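Local coordinates for putative D-lactate dehydrogenase (Chlamydomonas reinhardtii, PDB 4ZGS) that reduces pyruvate, probably to D-lactate, as the pyruvate reductase of the algal chloroplast, an NAD-binding member of the D-isomer specific 2-hydroxyacid dehydrogenase family, at the interface of chains A and B. Residues are numbered along the deposited sequence; one frame, centred on the assembly and turned at random. Chains: chain A/B, Putative D-lactate dehydrogenase.

Contact 1: the interface of chains A and B. Residues chain A 144, 148, 200; chain B 141, 144-145, 148, 200.
A:Phe148 sets its ring against the side of helix 136-151 of the other subunit, where B:Glu141, B:Val144 and B:Ala145 receive it. In this apolar helix-to-helix contact of a two-fold interface, a flat ring is read by a different group at each part of its rim. The methyl of B:Ala145, CB, lies 3.4 Å from CD1 of A:Phe148 and comes from beneath that edge. From the same side the backbone carbonyl O of B:Glu141 comes up to CE1 of A:Phe148 at 3.2 Å, and CG1 of B:Val144 reaches the far end, 3.7 Å from CZ. At the rim itself CB of B:Glu141 approaches in the ring plane, 3.8 Å from CE1 of A:Phe148, and the carboxylate further out is turned almost perpendicular to the ring, 88° away. The exchanged contact is built alike: CG1 of A:Val144 sits above CZ of B:Phe148 at 4.1 Å. The valine branch that makes this touch points away from its own backbone N (chi1 179°), which swings it off the helix toward the partner. The two phenylalanine rings lie nearly parallel but displaced. In the second shell, CD1 of B:Ile200 meets the edge of B:Phe148 in plane and may limit how far the ring can shift. The end of helix 188-200 also meets its own copy, CG1 of A:Ile200 standing 4.1 Å from CG1 of B:Ile200.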
loop_
_atom_site.group_PDB
_atom_site.type_symbol
_atom_site.label_atom_id
_atom_site.label_comp_id
_atom_site.label_asym_id
_atom_site.label_seq_id
_atom_site.Cartn_x
_atom_site.Cartn_y
_atom_site.Cartn_z
ATOM N N VAL A 144 8.241 -17.786 -13.689
ATOM C CA VAL A 144 8.257 -17.005 -14.915
ATOM C C VAL A 144 7.457 -15.727 -14.632
ATOM O O VAL A 144 7.754 -14.653 -15.153
ATOM C CB VAL A 144 7.676 -17.802 -16.128
ATOM C CG1 VAL A 144 7.673 -16.953 -17.377
ATOM C CG2 VAL A 144 8.523 -19.015 -16.378
ATOM N N PHE A 148 8.685 -11.775 -15.074
ATOM C CA PHE A 148 8.039 -10.709 -15.804
ATOM C C PHE A 148 7.762 -9.493 -14.931
ATOM O O PHE A 148 8.034 -8.383 -15.351
ATOM C CB PHE A 148 6.758 -11.215 -16.461
ATOM C CG PHE A 148 6.972 -11.677 -17.890
ATOM C CD1 PHE A 148 7.072 -10.761 -18.922
ATOM C CD2 PHE A 148 7.091 -13.024 -18.188
ATOM C CE1 PHE A 148 7.255 -11.184 -20.210
ATOM C CE2 PHE A 148 7.282 -13.438 -19.470
ATOM C CZ PHE A 148 7.367 -12.517 -20.477
ATOM N N ILE A 200 9.533 -18.317 -24.641
ATOM C CA ILE A 200 9.471 -16.844 -24.622
ATOM C C ILE A 200 10.513 -16.292 -25.578
ATOM O O ILE A 200 10.385 -15.191 -26.096
ATOM C CB ILE A 200 9.649 -16.293 -23.184
ATOM C CG1 ILE A 200 8.388 -16.618 -22.385
ATOM C CG2 ILE A 200 9.957 -14.760 -23.149
ATOM C CD1 ILE A 200 8.572 -16.507 -20.908
ATOM N N GLU B 141 5.916 -8.268 -24.654
ATOM C CA GLU B 141 6.305 -8.924 -23.430
ATOM C C GLU B 141 5.603 -8.239 -22.242
ATOM O O GLU B 141 5.340 -8.876 -21.212
ATOM C CB GLU B 141 7.826 -8.919 -23.242
ATOM C CG GLU B 141 8.662 -9.715 -24.231
ATOM C CD GLU B 141 10.157 -9.639 -23.918
ATOM O OE1 GLU B 141 10.536 -8.997 -22.903
ATOM O OE2 GLU B 141 10.962 -10.213 -24.687
ATOM N N VAL B 144 2.327 -9.691 -21.987
ATOM C CA VAL B 144 2.438 -11.007 -21.386
ATOM C C VAL B 144 2.675 -10.868 -19.855
ATOM O O VAL B 144 1.986 -11.530 -19.064
ATOM C CB VAL B 144 3.530 -11.844 -22.122
ATOM C CG1 VAL B 144 3.832 -13.135 -21.435
ATOM C CG2 VAL B 144 3.058 -12.118 -23.513
ATOM N N ALA B 145 3.523 -9.930 -19.439
ATOM C CA ALA B 145 3.743 -9.672 -18.009
ATOM C C ALA B 145 2.405 -9.360 -17.314
ATOM O O ALA B 145 2.132 -9.855 -16.236
ATOM C CB ALA B 145 4.736 -8.510 -17.809
ATOM N N PHE B 148 0.517 -12.561 -16.735
ATOM C CA PHE B 148 1.126 -13.347 -15.692
ATOM C C PHE B 148 0.813 -12.747 -14.293
ATOM O O PHE B 148 0.425 -13.482 -13.384
ATOM C CB PHE B 148 2.631 -13.454 -15.968
ATOM C CG PHE B 148 3.020 -14.709 -16.720
ATOM C CD1 PHE B 148 3.207 -15.905 -16.053
ATOM C CD2 PHE B 148 3.121 -14.705 -18.106
ATOM C CE1 PHE B 148 3.553 -17.053 -16.743
ATOM C CE2 PHE B 148 3.457 -15.856 -18.796
ATOM C CZ PHE B 148 3.662 -17.033 -18.103
ATOM N N ILE B 200 4.751 -20.135 -24.836
ATOM C CA ILE B 200 4.338 -20.418 -23.457
ATOM C C ILE B 200 3.504 -21.664 -23.396
ATOM O O ILE B 200 3.390 -22.282 -22.348
ATOM C CB ILE B 200 3.572 -19.243 -22.856
ATOM C CG1 ILE B 200 4.569 -18.113 -22.551
ATOM C CG2 ILE B 200 2.880 -19.642 -21.583
ATOM C CD1 ILE B 200 3.927 -16.780 -22.369
#

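Contact 2: the interface of chains A and B. Residues chain A 154, 157-158, 161; chain B 142, 332-334.
OG1 of B:Thr333, the side-chain hydroxyl, is hydrogen-bonded to the imidazole NE2 of B:His142 at 3.0 Å, with a fairly straight angle of 159° at the hydrogen; the donor is not decided. Across the interface A:Leu154 touches both partners with one methyl: CD2 lies 4.0 Å from CE1 of B:His142 and equally far from CG2 of the threonine. The bond probably holds the two side chains together as a surface that an apolar branch can rest on, an instance of a polar pair shaping a hydrophobic seat. With chi1 at 50°, B:Thr333 tucks its hydroxyl between its own N and carbonyl carbon, toward the histidine, and leaves CG2 to face helix 154-163. There CB of A:Ala157 meets it at 3.9 Å. One turn on, A:Val161 is the more deeply engaged side chain. Its CG2 presses on the proline ring, 3.5 Å from CD of B:Pro334, and also comes near the backbone carbonyl of B:Val332. The two valine side chains cross at about a right angle, CG1 of A:Val161 lying 4.1 Å from CG1 of B:Val332. The face formed by A:Leu154, A:Ala157 and A:Val161 therefore packs on the end of strand 330-332 and the loop after it. In this family that loop leads into the catalytic histidine, so the contact may steady the active-site approach of one subunit with a helix of the other.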
loop_
_atom_site.group_PDB
_atom_site.type_symbol
_atom_site.label_atom_id
_atom_site.label_comp_id
_atom_site.label_asym_id
_atom_site.label_seq_id
_atom_site.Cartn_x
_atom_site.Cartn_y
_atom_site.Cartn_z
ATOM N N LEU A 154 6.230 -4.266 -12.234
ATOM C CA LEU A 154 4.777 -4.262 -12.078
ATOM C C LEU A 154 4.299 -3.907 -10.652
ATOM O O LEU A 154 3.273 -3.232 -10.517
ATOM C CB LEU A 154 4.175 -5.618 -12.490
ATOM C CG LEU A 154 4.332 -6.038 -13.957
ATOM C CD1 LEU A 154 3.442 -7.281 -14.251
ATOM C CD2 LEU A 154 4.002 -4.917 -14.901
ATOM N N ALA A 157 4.653 -0.210 -10.238
ATOM C CA ALA A 157 3.749 0.506 -11.129
ATOM C C ALA A 157 2.332 0.528 -10.614
ATOM O O ALA A 157 1.662 1.558 -10.637
ATOM C CB ALA A 157 3.778 -0.101 -12.494
ATOM N N TYR A 158 1.885 -0.626 -10.145
ATOM C CA TYR A 158 0.538 -0.785 -9.637
ATOM C C TYR A 158 0.295 0.198 -8.490
ATOM O O TYR A 158 -0.741 0.870 -8.458
ATOM C CB TYR A 158 0.304 -2.235 -9.200
ATOM C CG TYR A 158 -1.045 -2.465 -8.575
ATOM C CD1 TYR A 158 -2.208 -2.433 -9.349
ATOM C CD2 TYR A 158 -1.164 -2.715 -7.219
ATOM C CE1 TYR A 158 -3.457 -2.621 -8.778
ATOM C CE2 TYR A 158 -2.406 -2.923 -6.652
ATOM C CZ TYR A 158 -3.543 -2.867 -7.436
ATOM O OH TYR A 158 -4.769 -3.069 -6.857
ATOM N N VAL A 161 0.254 3.922 -9.579
ATOM C CA VAL A 161 -0.976 4.201 -10.309
ATOM C C VAL A 161 -2.144 4.300 -9.336
ATOM O O VAL A 161 -3.021 5.149 -9.521
ATOM C CB VAL A 161 -1.305 3.143 -11.404
ATOM C CG1 VAL A 161 -2.674 3.471 -12.050
ATOM C CG2 VAL A 161 -0.237 3.145 -12.474
ATOM N N HIS B 142 5.249 -6.964 -22.404
ATOM C CA HIS B 142 4.568 -6.269 -21.321
ATOM C C HIS B 142 3.136 -6.779 -21.188
ATOM O O HIS B 142 2.648 -7.036 -20.081
ATOM C CB HIS B 142 4.552 -4.763 -21.544
ATOM C CG HIS B 142 3.996 -4.007 -20.382
ATOM N ND1 HIS B 142 4.743 -3.713 -19.259
ATOM C CD2 HIS B 142 2.757 -3.514 -20.146
ATOM C CE1 HIS B 142 3.992 -3.060 -18.394
ATOM N NE2 HIS B 142 2.778 -2.939 -18.899
ATOM N N VAL B 332 -3.535 -1.909 -13.863
ATOM C CA VAL B 332 -3.283 -0.826 -14.795
ATOM C C VAL B 332 -1.862 -0.316 -14.620
ATOM O O VAL B 332 -1.464 0.015 -13.498
ATOM C CB VAL B 332 -4.246 0.364 -14.600
ATOM C CG1 VAL B 332 -3.792 1.532 -15.479
ATOM C CG2 VAL B 332 -5.668 -0.012 -14.945
ATOM N N THR B 333 -1.111 -0.238 -15.720
ATOM C CA THR B 333 0.215 0.375 -15.706
ATOM C C THR B 333 0.162 1.702 -16.470
ATOM O O THR B 333 -0.697 1.882 -17.348
ATOM C CB THR B 333 1.314 -0.544 -16.317
ATOM O OG1 THR B 333 0.891 -1.052 -17.601
ATOM C CG2 THR B 333 1.638 -1.696 -15.385
ATOM N N PRO B 334 1.063 2.642 -16.129
ATOM C CA PRO B 334 0.984 4.002 -16.685
ATOM C C PRO B 334 1.713 4.176 -18.017
ATOM O O PRO B 334 2.740 4.880 -18.076
ATOM C CB PRO B 334 1.622 4.867 -15.584
ATOM C CG PRO B 334 2.624 3.979 -14.950
ATOM C CD PRO B 334 2.042 2.554 -15.031
#

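Contact 3: the interface of chains A and B. Residues chain A 45, 85, 302, 334-336, 338; chain B 166, 168.
B:Leu168 drives its side chain into an aromatic pocket of the other subunit, where A:Phe302, A:Tyr45 and A:Thr336 close round it. It hides 104 Å² of its surface there, against 13 Å² for B:Tyr166 two residues earlier, and the contrast illustrates how a loop can insert one residue deeply while its neighbour rests at the mouth. On the tight side the leucine lies alongside A:Phe302, pointing the same way. CD1 of B:Leu168 is 3.4 Å from CD1 of A:Phe302, and CG of the leucine meets the edge of that ring in its plane. The second methyl, CD2, slides past A:Thr336 and lies 3.8 Å from its CG2. CB faces A:Tyr45 instead, 4.0 Å from CE2 of the ring. CG of B:Leu168 stands beside its own N (chi1 -63°), and chi2 of -176° aims CD1 at A:Phe302 and CD2 at the A:Pro334 to A:Thr336 side. The loose side belongs to B:Tyr166, whose phenol points away from the pocket. What it offers is backbone: its carbonyl O accepts a weak, bent hydrogen bond of 3.0 Å from N of A:Phe302. A:His335, the catalytic histidine of the family, lies just behind the wall, with CZ of A:Phe302 over one face, so the inserted leucine may border the substrate site. Beside the leucine methyl CD1, OH of A:Tyr45 also lies 3.2 Å above the ring plane of A:Phe85, offset toward the rim.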
loop_
_atom_site.group_PDB
_atom_site.type_symbol
_atom_site.label_atom_id
_atom_site.label_comp_id
_atom_site.label_asym_id
_atom_site.label_seq_id
_atom_site.Cartn_x
_atom_site.Cartn_y
_atom_site.Cartn_z
ATOM N N TYR A 45 -9.458 -20.789 1.136
ATOM C CA TYR A 45 -9.099 -21.442 -0.119
ATOM C C TYR A 45 -9.377 -22.953 -0.055
ATOM O O TYR A 45 -9.723 -23.573 -1.066
ATOM C CB TYR A 45 -7.628 -21.156 -0.486
ATOM C CG TYR A 45 -6.575 -22.068 0.142
ATOM C CD1 TYR A 45 -6.111 -23.200 -0.538
ATOM C CD2 TYR A 45 -6.036 -21.797 1.417
ATOM C CE1 TYR A 45 -5.133 -24.034 0.016
ATOM C CE2 TYR A 45 -5.061 -22.630 1.990
ATOM C CZ TYR A 45 -4.611 -23.746 1.276
ATOM O OH TYR A 45 -3.646 -24.580 1.808
ATOM N N PHE A 85 -2.294 -30.152 6.603
ATOM C CA PHE A 85 -1.517 -29.392 5.653
ATOM C C PHE A 85 -0.163 -29.164 6.299
ATOM O O PHE A 85 0.066 -29.608 7.434
ATOM C CB PHE A 85 -2.232 -28.091 5.277
ATOM C CG PHE A 85 -1.607 -27.350 4.128
ATOM C CD1 PHE A 85 -1.291 -28.002 2.936
ATOM C CD2 PHE A 85 -1.363 -25.979 4.233
ATOM C CE1 PHE A 85 -0.714 -27.314 1.873
ATOM C CE2 PHE A 85 -0.799 -25.280 3.180
ATOM C CZ PHE A 85 -0.472 -25.951 1.988
ATOM N N PHE A 302 2.150 -18.813 5.778
ATOM C CA PHE A 302 0.769 -19.271 5.917
ATOM C C PHE A 302 0.054 -18.690 7.139
ATOM O O PHE A 302 -0.995 -19.177 7.549
ATOM C CB PHE A 302 0.722 -20.790 6.022
ATOM C CG PHE A 302 1.571 -21.519 5.020
ATOM C CD1 PHE A 302 1.211 -21.559 3.682
ATOM C CD2 PHE A 302 2.698 -22.215 5.433
ATOM C CE1 PHE A 302 1.978 -22.256 2.770
ATOM C CE2 PHE A 302 3.464 -22.925 4.529
ATOM C CZ PHE A 302 3.107 -22.948 3.193
ATOM N N PRO A 334 4.100 -15.376 -0.935
ATOM C CA PRO A 334 4.008 -16.202 0.269
ATOM C C PRO A 334 3.738 -17.682 -0.058
ATOM O O PRO A 334 2.645 -18.180 0.203
ATOM C CB PRO A 334 2.844 -15.556 1.030
ATOM C CG PRO A 334 1.937 -15.075 -0.068
ATOM C CD PRO A 334 2.834 -14.687 -1.237
ATOM N N HIS A 335 4.729 -18.361 -0.640
ATOM C CA HIS A 335 4.619 -19.784 -0.992
ATOM C C HIS A 335 3.365 -20.082 -1.826
ATOM O O HIS A 335 2.575 -20.969 -1.509
ATOM C CB HIS A 335 4.623 -20.633 0.283
ATOM C CG HIS A 335 5.186 -22.008 0.086
ATOM N ND1 HIS A 335 6.317 -22.452 0.736
ATOM C CD2 HIS A 335 4.779 -23.034 -0.700
ATOM C CE1 HIS A 335 6.579 -23.693 0.367
ATOM N NE2 HIS A 335 5.661 -24.069 -0.503
ATOM N N THR A 336 3.121 -19.273 -2.839
ATOM C CA THR A 336 1.958 -19.476 -3.688
ATOM C C THR A 336 2.245 -20.135 -5.053
ATOM O O THR A 336 1.334 -20.251 -5.864
ATOM C CB THR A 336 1.244 -18.144 -3.928
ATOM O OG1 THR A 336 2.140 -17.246 -4.607
ATOM C CG2 THR A 336 0.847 -17.522 -2.605
ATOM N N PHE A 338 2.594 -23.106 -6.015
ATOM C CA PHE A 338 1.768 -24.289 -6.260
ATOM C C PHE A 338 0.315 -23.904 -6.248
ATOM O O PHE A 338 -0.550 -24.717 -6.533
ATOM C CB PHE A 338 1.946 -25.371 -5.199
ATOM C CG PHE A 338 1.115 -25.111 -3.944
ATOM C CD1 PHE A 338 1.399 -24.023 -3.114
ATOM C CD2 PHE A 338 0.011 -25.897 -3.637
ATOM C CE1 PHE A 338 0.616 -23.770 -1.958
ATOM C CE2 PHE A 338 -0.773 -25.641 -2.496
ATOM C CZ PHE A 338 -0.467 -24.579 -1.657
ATOM N N TYR B 166 1.077 -13.195 5.304
ATOM C CA TYR B 166 1.644 -14.320 4.554
ATOM C C TYR B 166 0.592 -15.454 4.355
ATOM O O TYR B 166 0.950 -16.597 4.083
ATOM C CB TYR B 166 2.903 -14.854 5.256
ATOM C CG TYR B 166 3.908 -13.789 5.675
ATOM C CD1 TYR B 166 4.079 -12.618 4.941
ATOM C CD2 TYR B 166 4.683 -13.959 6.814
ATOM C CE1 TYR B 166 5.008 -11.644 5.326
ATOM C CE2 TYR B 166 5.602 -13.000 7.219
ATOM C CZ TYR B 166 5.766 -11.840 6.472
ATOM O OH TYR B 166 6.689 -10.889 6.885
ATOM N N LEU B 168 -2.525 -17.662 2.610
ATOM C CA LEU B 168 -2.733 -18.077 1.200
ATOM C C LEU B 168 -4.030 -17.607 0.539
ATOM O O LEU B 168 -4.027 -17.313 -0.661
ATOM C CB LEU B 168 -2.633 -19.585 1.075
ATOM C CG LEU B 168 -1.246 -20.121 1.436
ATOM C CD1 LEU B 168 -1.148 -21.628 1.208
ATOM C CD2 LEU B 168 -0.209 -19.393 0.589
#

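Contact 4: the interface of chains A and B. Residues chain A 172-175, 179; chain B 340-342.
A:Gly173 and B:Thr340 pair as a parallel beta bridge between subunits of this D-isomer specific 2-hydroxyacid dehydrogenase, just where helix 341-359 begins. N of B:Glu341, in the first turn of the helix, donates to O of A:Gly173 at 3.1 Å, the donor tilted 32° from the carbonyl plane. B:Glu342 offers a worked example of a side chain used along its whole length. Its CB lies 3.7 Å from CD of A:Glu175, and its CG passes the same carboxylate, 3.7 Å from OE1. At chi2 (82°) the chain bends back, bringing CD to 3.6 Å from CB of A:Glu175. OE1 then accepts a hydrogen bond of 3.0 Å from the backbone N of A:Glu175, met from above the carboxylate plane rather than within it. OE2 of B:Glu342 faces A:Lys179 in a long salt bridge, weak as a hydrogen bond, 3.4 Å from NZ. The ammonium is held more firmly at home, giving a 2.8 Å hydrogen bond to the carbonyl O of A:Glu175. The carboxylates of A:Glu175 and B:Glu342 are stacked with planes 2° apart; if both are charged, the lysine and the helix start could ease the repulsion. Beside them, B:Glu341 runs parallel to A:Val174, its CD against the CG2 methyl.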
loop_
_atom_site.group_PDB
_atom_site.type_symbol
_atom_site.label_atom_id
_atom_site.label_comp_id
_atom_site.label_asym_id
_atom_site.label_seq_id
_atom_site.Cartn_x
_atom_site.Cartn_y
_atom_site.Cartn_z
ATOM N N VAL A 172 11.426 2.088 -15.696
ATOM C CA VAL A 172 11.938 1.560 -16.943
ATOM C C VAL A 172 12.325 0.084 -16.851
ATOM O O VAL A 172 13.135 -0.310 -16.014
ATOM C CB VAL A 172 13.148 2.325 -17.412
ATOM C CG1 VAL A 172 13.726 1.664 -18.649
ATOM C CG2 VAL A 172 12.777 3.796 -17.668
ATOM N N GLY A 173 11.770 -0.726 -17.756
ATOM C CA GLY A 173 12.003 -2.156 -17.721
ATOM C C GLY A 173 13.049 -2.658 -18.678
ATOM O O GLY A 173 13.899 -1.905 -19.159
ATOM N N VAL A 174 12.967 -3.951 -18.961
ATOM C CA VAL A 174 13.945 -4.646 -19.792
ATOM C C VAL A 174 13.279 -5.742 -20.636
ATOM O O VAL A 174 12.332 -6.382 -20.169
ATOM C CB VAL A 174 15.044 -5.246 -18.906
ATOM C CG1 VAL A 174 15.556 -6.529 -19.489
ATOM C CG2 VAL A 174 16.165 -4.244 -18.733
ATOM N N GLU A 175 13.768 -5.956 -21.862
ATOM C CA GLU A 175 13.292 -7.052 -22.725
ATOM C C GLU A 175 13.819 -8.426 -22.344
ATOM O O GLU A 175 15.001 -8.591 -22.040
ATOM C CB GLU A 175 13.673 -6.804 -24.180
ATOM C CG GLU A 175 12.693 -5.967 -24.952
ATOM C CD GLU A 175 13.080 -5.808 -26.423
ATOM O OE1 GLU A 175 14.069 -6.459 -26.873
ATOM O OE2 GLU A 175 12.398 -5.005 -27.112
ATOM N N LYS A 179 17.675 -12.757 -23.811
ATOM C CA LYS A 179 18.433 -12.958 -22.576
ATOM C C LYS A 179 18.862 -14.408 -22.299
ATOM O O LYS A 179 18.163 -15.356 -22.658
ATOM C CB LYS A 179 17.607 -12.452 -21.396
ATOM C CG LYS A 179 17.207 -10.999 -21.528
ATOM C CD LYS A 179 18.456 -10.146 -21.689
ATOM C CE LYS A 179 18.126 -8.737 -22.170
ATOM N NZ LYS A 179 17.518 -7.913 -21.079
ATOM N N THR B 340 11.540 0.556 -21.961
ATOM C CA THR B 340 12.501 -0.514 -21.884
ATOM C C THR B 340 13.858 0.024 -22.287
ATOM O O THR B 340 13.923 0.986 -23.030
ATOM C CB THR B 340 12.058 -1.636 -22.773
ATOM O OG1 THR B 340 11.335 -2.584 -21.971
ATOM C CG2 THR B 340 13.239 -2.315 -23.402
ATOM N N GLU B 341 14.922 -0.543 -21.731
ATOM C CA GLU B 341 16.275 -0.241 -22.160
ATOM C C GLU B 341 16.330 -0.307 -23.694
ATOM O O GLU B 341 16.610 0.686 -24.368
ATOM C CB GLU B 341 17.267 -1.234 -21.560
ATOM C CG GLU B 341 17.722 -0.930 -20.163
ATOM C CD GLU B 341 18.765 -1.920 -19.660
ATOM O OE1 GLU B 341 19.469 -2.526 -20.500
ATOM O OE2 GLU B 341 18.866 -2.103 -18.419
ATOM N N GLU B 342 16.031 -1.491 -24.221
ATOM C CA GLU B 342 16.092 -1.772 -25.647
ATOM C C GLU B 342 15.240 -0.801 -26.457
ATOM O O GLU B 342 15.706 -0.282 -27.477
ATOM C CB GLU B 342 15.672 -3.224 -25.922
ATOM C CG GLU B 342 16.638 -4.241 -25.348
ATOM C CD GLU B 342 16.432 -4.529 -23.848
ATOM O OE1 GLU B 342 15.542 -3.935 -23.203
ATOM O OE2 GLU B 342 17.182 -5.360 -23.298
#

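Helix 136-151 serves both contact 1 and contact 2, whose C-alpha centres are about 15 Å apart; contact 4 lies about 13 Å from contact 1 and 15 Å from contact 2. Contact 3 stands away, about 22 Å from contact 1 and 31 Å from contact 4. The stretch 332-342 recurs in contacts 2, 3 and 4, with Pro334 used in two of them, and it meets helix 154-163 and the loop residues 166-175 of the partner. Each contact has a twin, so both subunits probably tie their active-site surroundings to a shared two-fold dimer within the deposited four-chain assembly.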